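Local coordinates for protein putative hydrolase (Campylobacter jejuni, PDB 3D6L) that is a hexameric hot dog fold thioesterase that probably hydrolyses long-chain fatty acyl-CoA, at residues K8-A13 with I68-S73; I39-L44 with I83-E88; V50-D55 with T111-T116. One frame throughout, in Å; residues are numbered along the deposited sequence.

Interaction 1. Residues K8-A13 with I68-S73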
ATOM      1  N   LYS A   8     -13.025  15.236 -11.881  1.00 27.56           N
ATOM      2  CA  LYS A   8     -11.697  14.965 -12.425  1.00 25.98           C
ATOM      3  C   LYS A   8     -11.159  13.650 -11.864  1.00 24.99           C
ATOM      4  O   LYS A   8     -10.384  12.953 -12.522  1.00 24.82           O
ATOM      5  CB  LYS A   8     -10.741  16.125 -12.129  1.00 26.12           C
ATOM      6  CG  LYS A   8     -11.176  17.454 -12.745  1.00 25.69           C
ATOM      7  CD  LYS A   8     -10.885  17.510 -14.238  1.00 25.76           C
ATOM      8  CE  LYS A   8     -11.984  18.251 -15.014  1.00 26.73           C
ATOM      9  NZ  LYS A   8     -12.344  19.593 -14.448  1.00 26.99           N
ATOM     10  N   LEU A   9     -11.591  13.323 -10.649  1.00 23.64           N
ATOM     11  CA  LEU A   9     -11.318  12.038 -10.020  1.00 22.40           C
ATOM     12  C   LEU A   9     -12.576  11.502  -9.373  1.00 21.34           C
ATOM     13  O   LEU A   9     -13.413  12.269  -8.900  1.00 20.94           O
ATOM     14  CB  LEU A   9     -10.219  12.169  -8.963  1.00 22.44           C
ATOM     15  CG  LEU A   9      -8.846  11.542  -9.209  1.00 22.94           C
ATOM     16  CD1 LEU A   9      -8.261  11.922 -10.555  1.00 23.36           C
ATOM     17  CD2 LEU A   9      -7.884  11.937  -8.093  1.00 23.01           C
ATOM     18  N   LYS A  10     -12.689  10.177  -9.355  1.00 20.38           N
ATOM     19  CA  LYS A  10     -13.781   9.464  -8.714  1.00 19.68           C
ATOM     20  C   LYS A  10     -13.229   8.115  -8.197  1.00 19.29           C
ATOM     21  O   LYS A  10     -12.832   7.244  -8.980  1.00 18.95           O
ATOM     22  CB  LYS A  10     -14.931   9.286  -9.707  1.00 19.60           C
ATOM     23  CG  LYS A  10     -16.286   8.973  -9.099  1.00 21.09           C
ATOM     24  CD  LYS A  10     -17.409   9.516  -9.995  1.00 23.66           C
ATOM     25  CE  LYS A  10     -18.639   8.589 -10.064  1.00 24.88           C
ATOM     26  NZ  LYS A  10     -19.542   8.654  -8.877  1.00 26.15           N
ATOM     27  N   ILE A  11     -13.177   7.971  -6.874  1.00 18.62           N
ATOM     28  CA  ILE A  11     -12.542   6.828  -6.226  1.00 18.34           C
ATOM     29  C   ILE A  11     -13.466   6.339  -5.150  1.00 17.83           C
ATOM     30  O   ILE A  11     -14.261   7.113  -4.623  1.00 17.99           O
ATOM     31  CB  ILE A  11     -11.239   7.211  -5.462  1.00 18.48           C
ATOM     32  CG1 ILE A  11     -10.812   8.650  -5.724  1.00 19.32           C
ATOM     33  CG2 ILE A  11     -10.118   6.242  -5.745  1.00 18.87           C
ATOM     34  CD1 ILE A  11     -11.373   9.612  -4.724  1.00 19.47           C
ATOM     35  N   VAL A  12     -13.347   5.063  -4.799  1.00 17.35           N
ATOM     36  CA  VAL A  12     -13.996   4.535  -3.595  1.00 16.71           C
ATOM     37  C   VAL A  12     -13.027   4.659  -2.411  1.00 16.32           C
ATOM     38  O   VAL A  12     -11.838   4.376  -2.546  1.00 16.16           O
ATOM     39  CB  VAL A  12     -14.395   3.061  -3.771  1.00 16.53           C
ATOM     40  CG1 VAL A  12     -15.247   2.607  -2.603  1.00 16.41           C
ATOM     41  CG2 VAL A  12     -15.143   2.856  -5.090  1.00 16.59           C
ATOM     42  N   ALA A  13     -13.528   5.096  -1.261  1.00 16.07           N
ATOM     43  CA  ALA A  13     -12.715   5.112  -0.043  1.00 15.81           C
ATOM     44  C   ALA A  13     -12.671   3.707   0.556  1.00 15.75           C
ATOM     45  O   ALA A  13     -13.698   3.163   0.957  1.00 15.90           O
ATOM     46  CB  ALA A  13     -13.253   6.118   0.955  1.00 15.15           C
ATOM     47  N   ILE A  68     -18.082   6.979  -2.134  1.00 17.09           N
ATOM     48  CA  ILE A  68     -17.572   7.252  -3.467  1.00 17.19           C
ATOM     49  C   ILE A  68     -17.183   8.720  -3.437  1.00 17.54           C
ATOM     50  O   ILE A  68     -18.044   9.592  -3.268  1.00 17.96           O
ATOM     51  CB  ILE A  68     -18.642   6.992  -4.569  1.00 17.26           C
ATOM     52  CG1 ILE A  68     -19.463   5.716  -4.282  1.00 16.68           C
ATOM     53  CG2 ILE A  68     -17.999   6.965  -5.967  1.00 16.75           C
ATOM     54  CD1 ILE A  68     -18.663   4.416  -4.177  1.00 15.39           C
ATOM     55  N   ILE A  69     -15.887   8.996  -3.543  1.00 17.69           N
ATOM     56  CA  ILE A  69     -15.394  10.366  -3.497  1.00 17.62           C
ATOM     57  C   ILE A  69     -15.208  10.910  -4.901  1.00 17.76           C
ATOM     58  O   ILE A  69     -14.534  10.305  -5.730  1.00 17.42           O
ATOM     59  CB  ILE A  69     -14.097  10.504  -2.647  1.00 17.71           C
ATOM     60  CG1 ILE A  69     -14.443  10.571  -1.159  1.00 18.17           C
ATOM     61  CG2 ILE A  69     -13.333  11.771  -2.987  1.00 17.28           C
ATOM     62  CD1 ILE A  69     -14.681   9.222  -0.558  1.00 20.01           C
ATOM     63  N   SER A  70     -15.842  12.050  -5.154  1.00 18.27           N
ATOM     64  CA  SER A  70     -15.727  12.743  -6.423  1.00 18.71           C
ATOM     65  C   SER A  70     -15.013  14.060  -6.178  1.00 18.92           C
ATOM     66  O   SER A  70     -15.354  14.796  -5.254  1.00 18.84           O
ATOM     67  CB  SER A  70     -17.107  12.981  -7.029  1.00 18.81           C
ATOM     68  OG  SER A  70     -17.698  11.751  -7.425  1.00 20.07           O
ATOM     69  N   CYS A  71     -14.004  14.331  -6.999  1.00 19.23           N
ATOM     70  CA  CYS A  71     -13.236  15.558  -6.913  1.00 19.43           C
ATOM     71  C   CYS A  71     -13.500  16.399  -8.138  1.00 19.86           C
ATOM     72  O   CYS A  71     -13.155  16.012  -9.261  1.00 19.64           O
ATOM     73  CB  CYS A  71     -11.737  15.267  -6.824  1.00 19.68           C
ATOM     74  SG  CYS A  71     -11.247  14.224  -5.454  1.00 17.66           S
ATOM     75  N   TYR A  72     -14.105  17.555  -7.895  1.00 20.51           N
ATOM     76  CA  TYR A  72     -14.409  18.525  -8.923  1.00 21.50           C
ATOM     77  C   TYR A  72     -13.385  19.642  -8.882  1.00 22.34           C
ATOM     78  O   TYR A  72     -12.852  19.968  -7.822  1.00 22.63           O
ATOM     79  CB  TYR A  72     -15.797  19.103  -8.689  1.00 21.33           C
ATOM     80  CG  TYR A  72     -16.898  18.077  -8.733  1.00 21.67           C
ATOM     81  CD1 TYR A  72     -17.252  17.351  -7.590  1.00 20.46           C
ATOM     82  CD2 TYR A  72     -17.597  17.827  -9.925  1.00 21.79           C
ATOM     83  CE1 TYR A  72     -18.275  16.403  -7.630  1.00 21.35           C
ATOM     84  CE2 TYR A  72     -18.628  16.884  -9.975  1.00 21.38           C
ATOM     85  CZ  TYR A  72     -18.956  16.177  -8.825  1.00 21.53           C
ATOM     86  OH  TYR A  72     -19.968  15.248  -8.868  1.00 22.03           O
ATOM     87  N   SER A  73     -13.134  20.239 -10.039  1.00 23.39           N
ATOM     88  CA  SER A  73     -12.126  21.276 -10.164  1.00 24.47           C
ATOM     89  C   SER A  73     -12.600  22.456 -10.983  1.00 25.16           C
ATOM     90  O   SER A  73     -13.310  22.292 -11.980  1.00 25.84           O
ATOM     91  CB  SER A  73     -10.878  20.700 -10.801  1.00 24.51           C
ATOM     92  OG  SER A  73     -10.406  19.619 -10.020  1.00 25.49           O
TER
HETATM   93  O   HOH W   1     -14.704  19.082 -12.166  1.00 15.43           O

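Interaction 2. Residues I39-L44 with I83-E88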
ATOM      1  N   ILE A  39      -4.925  17.395 -12.899  1.00 14.72           N
ATOM      2  CA  ILE A  39      -5.639  17.078 -14.140  1.00 14.58           C
ATOM      3  C   ILE A  39      -6.276  18.332 -14.734  1.00 14.81           C
ATOM      4  O   ILE A  39      -6.255  18.525 -15.956  1.00 14.89           O
ATOM      5  CB  ILE A  39      -6.733  15.999 -13.919  1.00 14.75           C
ATOM      6  CG1 ILE A  39      -6.090  14.638 -13.650  1.00 13.73           C
ATOM      7  CG2 ILE A  39      -7.676  15.904 -15.141  1.00 14.70           C
ATOM      8  CD1 ILE A  39      -7.033  13.647 -13.040  1.00 12.43           C
ATOM      9  N   ALA A  40      -6.837  19.175 -13.866  1.00 15.00           N
ATOM     10  CA  ALA A  40      -7.477  20.418 -14.286  1.00 15.26           C
ATOM     11  C   ALA A  40      -6.450  21.422 -14.781  1.00 15.53           C
ATOM     12  O   ALA A  40      -6.663  22.069 -15.806  1.00 15.78           O
ATOM     13  CB  ALA A  40      -8.304  21.013 -13.159  1.00 15.17           C
ATOM     14  N   ALA A  41      -5.343  21.543 -14.051  1.00 15.84           N
ATOM     15  CA  ALA A  41      -4.257  22.459 -14.408  1.00 16.16           C
ATOM     16  C   ALA A  41      -3.558  22.067 -15.713  1.00 16.71           C
ATOM     17  O   ALA A  41      -3.155  22.938 -16.482  1.00 16.71           O
ATOM     18  CB  ALA A  41      -3.254  22.562 -13.268  1.00 15.55           C
ATOM     19  N   ARG A  42      -3.422  20.765 -15.961  1.00 17.65           N
ATOM     20  CA  ARG A  42      -2.805  20.277 -17.200  1.00 18.90           C
ATOM     21  C   ARG A  42      -3.612  20.589 -18.473  1.00 19.50           C
ATOM     22  O   ARG A  42      -3.058  20.564 -19.569  1.00 19.40           O
ATOM     23  CB  ARG A  42      -2.470  18.786 -17.117  1.00 18.52           C
ATOM     24  CG  ARG A  42      -1.117  18.492 -16.483  1.00 19.36           C
ATOM     25  CD  ARG A  42      -0.670  17.046 -16.722  1.00 19.59           C
ATOM     26  NE  ARG A  42      -1.670  16.086 -16.249  1.00 23.04           N
ATOM     27  CZ  ARG A  42      -1.765  15.626 -14.999  1.00 24.57           C
ATOM     28  NH1 ARG A  42      -0.906  16.017 -14.059  1.00 23.87           N
ATOM     29  NH2 ARG A  42      -2.726  14.756 -14.690  1.00 25.71           N
ATOM     30  N   GLU A  43      -4.904  20.890 -18.334  1.00 20.44           N
ATOM     31  CA  GLU A  43      -5.677  21.445 -19.453  1.00 21.79           C
ATOM     32  C   GLU A  43      -5.049  22.739 -20.001  1.00 22.17           C
ATOM     33  O   GLU A  43      -5.272  23.115 -21.164  1.00 22.75           O
ATOM     34  CB  GLU A  43      -7.116  21.726 -19.035  1.00 22.01           C
ATOM     35  CG  GLU A  43      -8.010  20.501 -19.009  1.00 23.90           C
ATOM     36  CD  GLU A  43      -9.331  20.760 -18.296  1.00 27.83           C
ATOM     37  OE1 GLU A  43     -10.109  19.789 -18.115  1.00 28.27           O
ATOM     38  OE2 GLU A  43      -9.584  21.931 -17.898  1.00 29.39           O
ATOM     39  N   LEU A  44      -4.273  23.416 -19.157  1.00 22.18           N
ATOM     40  CA  LEU A  44      -3.542  24.608 -19.565  1.00 22.19           C
ATOM     41  C   LEU A  44      -2.064  24.327 -19.778  1.00 22.21           C
ATOM     42  O   LEU A  44      -1.327  25.196 -20.239  1.00 21.88           O
ATOM     43  CB  LEU A  44      -3.740  25.724 -18.540  1.00 22.13           C
ATOM     44  CG  LEU A  44      -5.065  26.455 -18.727  1.00 22.12           C
ATOM     45  CD1 LEU A  44      -5.655  26.846 -17.393  1.00 23.50           C
ATOM     46  CD2 LEU A  44      -4.874  27.659 -19.619  1.00 21.70           C
ATOM     47  N   ILE A  83      -0.960  28.201 -12.112  1.00 21.13           N
ATOM     48  CA  ILE A  83      -2.363  27.830 -12.312  1.00 20.29           C
ATOM     49  C   ILE A  83      -3.069  27.517 -10.983  1.00 20.02           C
ATOM     50  O   ILE A  83      -2.696  26.574 -10.280  1.00 19.89           O
ATOM     51  CB  ILE A  83      -2.504  26.592 -13.252  1.00 20.46           C
ATOM     52  CG1 ILE A  83      -1.661  26.756 -14.523  1.00 19.94           C
ATOM     53  CG2 ILE A  83      -3.975  26.326 -13.582  1.00 19.63           C
ATOM     54  CD1 ILE A  83      -1.349  25.452 -15.247  1.00 19.77           C
ATOM     55  N   SER A  84      -4.103  28.293 -10.658  1.00 19.43           N
ATOM     56  CA  SER A  84      -4.875  28.079  -9.436  1.00 19.23           C
ATOM     57  C   SER A  84      -6.156  27.302  -9.676  1.00 18.90           C
ATOM     58  O   SER A  84      -6.894  27.562 -10.634  1.00 18.65           O
ATOM     59  CB  SER A  84      -5.200  29.401  -8.763  1.00 19.22           C
ATOM     60  OG  SER A  84      -3.999  30.080  -8.452  1.00 21.41           O
ATOM     61  N   VAL A  85      -6.419  26.350  -8.789  1.00 18.40           N
ATOM     62  CA  VAL A  85      -7.533  25.442  -8.966  1.00 18.05           C
ATOM     63  C   VAL A  85      -8.299  25.310  -7.666  1.00 18.01           C
ATOM     64  O   VAL A  85      -7.715  25.018  -6.622  1.00 18.46           O
ATOM     65  CB  VAL A  85      -7.057  24.042  -9.448  1.00 17.80           C
ATOM     66  CG1 VAL A  85      -8.237  23.104  -9.649  1.00 17.80           C
ATOM     67  CG2 VAL A  85      -6.255  24.152 -10.746  1.00 17.54           C
ATOM     68  N   GLU A  86      -9.603  25.550  -7.726  1.00 17.60           N
ATOM     69  CA  GLU A  86     -10.467  25.217  -6.611  1.00 17.59           C
ATOM     70  C   GLU A  86     -10.903  23.765  -6.763  1.00 17.21           C
ATOM     71  O   GLU A  86     -11.423  23.368  -7.812  1.00 17.08           O
ATOM     72  CB  GLU A  86     -11.683  26.149  -6.527  1.00 17.66           C
ATOM     73  CG  GLU A  86     -12.579  25.900  -5.297  1.00 18.33           C
ATOM     74  CD  GLU A  86     -11.945  26.335  -3.976  1.00 20.20           C
ATOM     75  OE1 GLU A  86     -11.345  27.435  -3.916  1.00 20.89           O
ATOM     76  OE2 GLU A  86     -12.062  25.581  -2.981  1.00 20.20           O
ATOM     77  N   VAL A  87     -10.681  22.976  -5.717  1.00 16.74           N
ATOM     78  CA  VAL A  87     -11.078  21.578  -5.722  1.00 16.54           C
ATOM     79  C   VAL A  87     -12.150  21.363  -4.672  1.00 16.52           C
ATOM     80  O   VAL A  87     -11.985  21.750  -3.519  1.00 16.38           O
ATOM     81  CB  VAL A  87      -9.879  20.628  -5.480  1.00 16.66           C
ATOM     82  CG1 VAL A  87     -10.335  19.172  -5.475  1.00 16.54           C
ATOM     83  CG2 VAL A  87      -8.788  20.850  -6.544  1.00 16.69           C
ATOM     84  N   GLU A  88     -13.252  20.753  -5.090  1.00 16.69           N
ATOM     85  CA  GLU A  88     -14.342  20.435  -4.190  1.00 16.77           C
ATOM     86  C   GLU A  88     -14.530  18.939  -4.178  1.00 16.61           C
ATOM     87  O   GLU A  88     -14.622  18.307  -5.230  1.00 16.53           O
ATOM     88  CB  GLU A  88     -15.636  21.111  -4.643  1.00 16.97           C
ATOM     89  CG  GLU A  88     -15.606  22.628  -4.569  1.00 18.80           C
ATOM     90  CD  GLU A  88     -15.672  23.158  -3.145  1.00 21.43           C
ATOM     91  OE1 GLU A  88     -16.120  22.416  -2.243  1.00 21.94           O
ATOM     92  OE2 GLU A  88     -15.272  24.328  -2.933  1.00 23.60           O
TER

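Interaction 3. Residues V50-D55 with T111-T116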
ATOM      1  N   VAL A  50       3.859  20.972 -11.705  1.00 18.94           N
ATOM      2  CA  VAL A  50       4.291  20.629 -10.358  1.00 18.75           C
ATOM      3  C   VAL A  50       3.499  21.463  -9.360  1.00 18.73           C
ATOM      4  O   VAL A  50       3.232  22.639  -9.607  1.00 18.86           O
ATOM      5  CB  VAL A  50       5.856  20.653 -10.132  1.00 18.80           C
ATOM      6  CG1 VAL A  50       6.616  20.370 -11.422  1.00 17.94           C
ATOM      7  CG2 VAL A  50       6.341  21.939  -9.483  1.00 19.25           C
ATOM      8  N   THR A  51       3.101  20.837  -8.257  1.00 18.45           N
ATOM      9  CA  THR A  51       2.309  21.504  -7.235  1.00 18.51           C
ATOM     10  C   THR A  51       3.203  22.427  -6.406  1.00 18.83           C
ATOM     11  O   THR A  51       4.184  21.977  -5.823  1.00 18.82           O
ATOM     12  CB  THR A  51       1.617  20.479  -6.307  1.00 18.35           C
ATOM     13  OG1 THR A  51       1.136  19.372  -7.080  1.00 18.22           O
ATOM     14  CG2 THR A  51       0.456  21.120  -5.572  1.00 17.90           C
ATOM     15  N   ILE A  52       2.870  23.716  -6.360  1.00 19.29           N
ATOM     16  CA  ILE A  52       3.682  24.674  -5.601  1.00 19.68           C
ATOM     17  C   ILE A  52       3.059  25.127  -4.278  1.00 19.93           C
ATOM     18  O   ILE A  52       3.785  25.456  -3.344  1.00 20.08           O
ATOM     19  CB  ILE A  52       4.122  25.906  -6.441  1.00 19.52           C
ATOM     20  CG1 ILE A  52       2.917  26.601  -7.088  1.00 20.19           C
ATOM     21  CG2 ILE A  52       5.160  25.506  -7.484  1.00 19.58           C
ATOM     22  CD1 ILE A  52       3.108  28.113  -7.254  1.00 21.18           C
ATOM     23  N   SER A  53       1.731  25.154  -4.194  1.00 20.36           N
ATOM     24  CA  SER A  53       1.075  25.542  -2.944  1.00 20.68           C
ATOM     25  C   SER A  53      -0.372  25.070  -2.785  1.00 20.82           C
ATOM     26  O   SER A  53      -1.019  24.645  -3.746  1.00 20.74           O
ATOM     27  CB  SER A  53       1.178  27.060  -2.719  1.00 20.72           C
ATOM     28  OG  SER A  53       0.442  27.781  -3.681  1.00 20.98           O
ATOM     29  N   MET A  54      -0.850  25.149  -1.543  1.00 21.14           N
ATOM     30  CA  MET A  54      -2.221  24.841  -1.169  1.00 21.49           C
ATOM     31  C   MET A  54      -2.711  25.843  -0.143  1.00 21.43           C
ATOM     32  O   MET A  54      -2.067  26.058   0.882  1.00 21.69           O
ATOM     33  CB  MET A  54      -2.320  23.456  -0.544  1.00 21.51           C
ATOM     34  CG  MET A  54      -2.416  22.326  -1.508  1.00 21.99           C
ATOM     35  SD  MET A  54      -3.422  20.999  -0.813  1.00 22.49           S
ATOM     36  CE  MET A  54      -3.274  19.800  -2.145  1.00 21.45           C
ATOM     37  N   ASP A  55      -3.864  26.434  -0.412  1.00 21.47           N
ATOM     38  CA  ASP A  55      -4.495  27.347   0.516  1.00 21.65           C
ATOM     39  C   ASP A  55      -5.932  26.951   0.756  1.00 20.85           C
ATOM     40  O   ASP A  55      -6.490  26.162   0.003  1.00 20.98           O
ATOM     41  CB  ASP A  55      -4.456  28.755  -0.051  1.00 22.52           C
ATOM     42  CG  ASP A  55      -3.383  29.592   0.580  1.00 26.01           C
ATOM     43  OD1 ASP A  55      -2.265  29.633  -0.000  1.00 28.82           O
ATOM     44  OD2 ASP A  55      -3.654  30.176   1.671  1.00 29.79           O
ATOM     45  N   THR A 111      -2.274  25.455  -6.132  1.00 16.69           N
ATOM     46  CA  THR A 111      -1.566  26.149  -7.207  1.00 16.85           C
ATOM     47  C   THR A 111      -0.458  25.282  -7.810  1.00 16.70           C
ATOM     48  O   THR A 111       0.302  24.623  -7.094  1.00 16.83           O
ATOM     49  CB  THR A 111      -1.019  27.536  -6.759  1.00 17.10           C
ATOM     50  OG1 THR A 111      -2.053  28.265  -6.082  1.00 18.00           O
ATOM     51  CG2 THR A 111      -0.551  28.362  -7.961  1.00 17.05           C
ATOM     52  N   TYR A 112      -0.391  25.298  -9.135  1.00 16.35           N
ATOM     53  CA  TYR A 112       0.551  24.501  -9.902  1.00 16.42           C
ATOM     54  C   TYR A 112       1.382  25.424 -10.777  1.00 16.72           C
ATOM     55  O   TYR A 112       0.949  26.530 -11.106  1.00 16.66           O
ATOM     56  CB  TYR A 112      -0.204  23.483 -10.779  1.00 16.10           C
ATOM     57  CG  TYR A 112      -1.117  22.577  -9.984  1.00 15.58           C
ATOM     58  CD1 TYR A 112      -2.438  22.938  -9.717  1.00 15.49           C
ATOM     59  CD2 TYR A 112      -0.648  21.366  -9.475  1.00 15.50           C
ATOM     60  CE1 TYR A 112      -3.278  22.107  -8.966  1.00 16.42           C
ATOM     61  CE2 TYR A 112      -1.470  20.530  -8.725  1.00 15.75           C
ATOM     62  CZ  TYR A 112      -2.781  20.900  -8.471  1.00 16.00           C
ATOM     63  OH  TYR A 112      -3.581  20.067  -7.717  1.00 15.18           O
ATOM     64  N   VAL A 113       2.580  24.980 -11.137  1.00 17.03           N
ATOM     65  CA  VAL A 113       3.373  25.683 -12.128  1.00 17.91           C
ATOM     66  C   VAL A 113       3.420  24.815 -13.384  1.00 18.51           C
ATOM     67  O   VAL A 113       3.556  23.596 -13.300  1.00 18.48           O
ATOM     68  CB  VAL A 113       4.792  26.045 -11.604  1.00 17.81           C
ATOM     69  CG1 VAL A 113       5.612  24.792 -11.306  1.00 18.23           C
ATOM     70  CG2 VAL A 113       5.530  26.930 -12.596  1.00 17.83           C
ATOM     71  N   SER A 114       3.275  25.443 -14.545  1.00 19.57           N
ATOM     72  CA  SER A 114       3.347  24.717 -15.803  1.00 20.81           C
ATOM     73  C   SER A 114       4.820  24.537 -16.179  1.00 21.57           C
ATOM     74  O   SER A 114       5.569  25.509 -16.260  1.00 21.71           O
ATOM     75  CB  SER A 114       2.576  25.464 -16.883  1.00 20.81           C
ATOM     76  OG  SER A 114       3.417  25.885 -17.933  1.00 21.79           O
ATOM     77  N   VAL A 115       5.238  23.290 -16.364  1.00 22.48           N
ATOM     78  CA  VAL A 115       6.645  22.987 -16.612  1.00 23.58           C
ATOM     79  C   VAL A 115       6.830  22.033 -17.779  1.00 24.78           C
ATOM     80  O   VAL A 115       5.897  21.323 -18.175  1.00 24.94           O
ATOM     81  CB  VAL A 115       7.360  22.377 -15.365  1.00 23.33           C
ATOM     82  CG1 VAL A 115       7.526  23.413 -14.272  1.00 23.18           C
ATOM     83  CG2 VAL A 115       6.626  21.151 -14.850  1.00 22.75           C
ATOM     84  N   THR A 116       8.046  22.023 -18.318  1.00 26.20           N
ATOM     85  CA  THR A 116       8.475  21.014 -19.276  1.00 27.71           C
ATOM     86  C   THR A 116       8.577  19.667 -18.569  1.00 29.14           C
ATOM     87  O   THR A 116       8.779  19.600 -17.358  1.00 29.36           O
ATOM     88  CB  THR A 116       9.851  21.364 -19.890  1.00 27.57           C
ATOM     89  OG1 THR A 116      10.791  21.636 -18.842  1.00 27.18           O
ATOM     90  CG2 THR A 116       9.747  22.589 -20.816  1.00 27.40           C
TER

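Interaction 1. Residues K8-A13 with I68-S73
Leu9 and Cys71 face each other as an antiparallel hydrogen-bonded pair, and around them residues 8-13 fasten strand 9-12 to the side of strand 68-78 in the hot dog sheet. The regular part of the pairing lies between Leu9 and Val12. Cys71 N donates to Leu9 O in a nearly straight bond of 2.9 Å, and two further bonds join Ile11 and Ile69 in both directions, Ile69 N reaching Ile11 O at 2.7 Å. At the start of the strand the register widens into a classic beta bulge. Lys8 and Leu9 both lie opposite Cys71, whose O takes a firm bond from Lys8 N and a weak one from Leu9 N.

The close packing is on the face carrying Leu9, Ile11, Ile69 and Cys71. CD1 of Ile11 reaches across to CG2 of Ile69, the two side chains crossing obliquely, while CD1 of Ile69 meets CB of Ala13 at 3.7 Å. Helix 26-42 covers this face, with Ile39 against Leu9 and Ala36 against Cys71. The other face mixes polar and apolar groups. Chi1 of -161° sets Lys10 CG anti to the backbone N, 3.5 Å from Ser70 OG; the chain runs on along Ser70 and ends with NZ near Ile68 CG2. Val12 and Ile68 lie side by side, CG2 to CD1 at 4.0 Å. A second subunit hydrogen-bonds to the Lys10 backbone and packs its Leu9 on Val12 and its Arg42 on Ile68. The looser, watered side is the Lys8 end, where a water accepts a bond from Ser73 N and a weak one from Lys8 NZ.

The chemistry thus divides the work: backbone amides and carbonyls hold the strand in register, side chains of Leu9, Ile11 and Cys71 pack against the helix, and the Lys8 ammonium group is left at a partly exposed margin, weakly held by water.

Interaction 2. Residues I39-L44 with I83-E88
Ile83 meets Ala41 through both of its branches, because chi1 of -48° sets CG1 anti to the carbonyl carbon and leaves CG2 anti to the backbone N, while chi2 of 160° extends the chain to carry CD1 onward to the helix. The contact belongs to the hot dog fold, in which an antiparallel sheet wraps around a long helix; here the C-terminal end of helix 26-42 rests on strand 82-94. CG2 of Ile83 lies 3.8 Å from CB of Ala41, and CD1 packs beside the carbonyl O of the same alanine. That oxygen accepts a bond from Leu44 N at 2.9 Å, so the methyl group sits against an already bonded backbone turn.

Val85 forms the next step along the strand. Its CG1, anti to the backbone N (chi1 -179°), approaches CB of Ala40, and CG2 turns to CB of Ala41, so Ala41 CB faces both Ile83 and Val85. Methyl-sized side chains on the helix allow a close approach: CA of Ala41 and CA of Ile83 are 6.1 Å apart. No hydrogen bond crosses between the segments, and every touching residue is buried, so the contact is held by apolar packing alone.

The surroundings continue this core. Tyr112 of the neighbouring strand packs against both Ala41 and Val85, Ser73 lies against Ala40, and Leu128 of helix 126-130 packs against Leu44. The Leu44 side chain crosses that of Ile83, with CB of Leu44 4.1 Å from CD1 of Ile83 and CD1 of Leu44 4.2 Å from CG2 of Ile83.

Interaction 3. Residues V50-D55 with T111-T116
Val50 pairs with Val113 and Thr51 with Tyr112 in antiparallel register, the two strand axes standing at 146° and 4.5 Å at their closest. This joins strand 48-58 to strand 100-115 in the hot dog sheet and is interrupted by a classic beta bulge. Ile52 and Ser53 both face Thr111, whose O accepts Ile52 N at 2.8 Å and Ser53 N at 3.3 Å. Thr111 N returns a nearly straight bond to Ser53 O, though it approaches from above that carbonyl's plane.

On the face turned to helix 26-42, the Thr51 side chain lies alongside that of Tyr112, its OG1 3.3 Å from CE2. Both polar ends are bonded to Asp34 of the helix: Thr51 OG1 to its carboxylate and Tyr112 OH to its carbonyl O. Ser53 and Met54 also pair with a strand of a third subunit, so the sheet continues across that interface.

The other face carries Val50, Val113, Ser53 and Thr111, mixing methyls with hydroxyls. Ile52, splayed by the bulge, sends CD1 to CG2 of Thr111 and CG2 to CG1 of Val113. Val50 lies beside Val113 but crosses Val115 at about a right angle, its CG1 3.5 Å from CG2 of Val115.

In the fold
From the N terminus, strand 9-12 comes first, and interaction 1 closes a long loop, containing helix 26-42 and strand 48-58, by joining it to strand 68-78. Interaction 2 starts at the end of that helix and closes on strand 82-94; interaction 3 starts on strand 48-58 and closes on strand 100-115. Each pair of contacts crosses along the chain; none lies wholly within another. Interactions 1 and 3 attach the chain's two outermost strands on opposite sides of its centre, about 7 Å apart at nearest atoms. Interaction 2 bridges them: it touches both, through Tyr72 with Glu88 and Ile83 with Tyr112, and ties the helix to the middle strand.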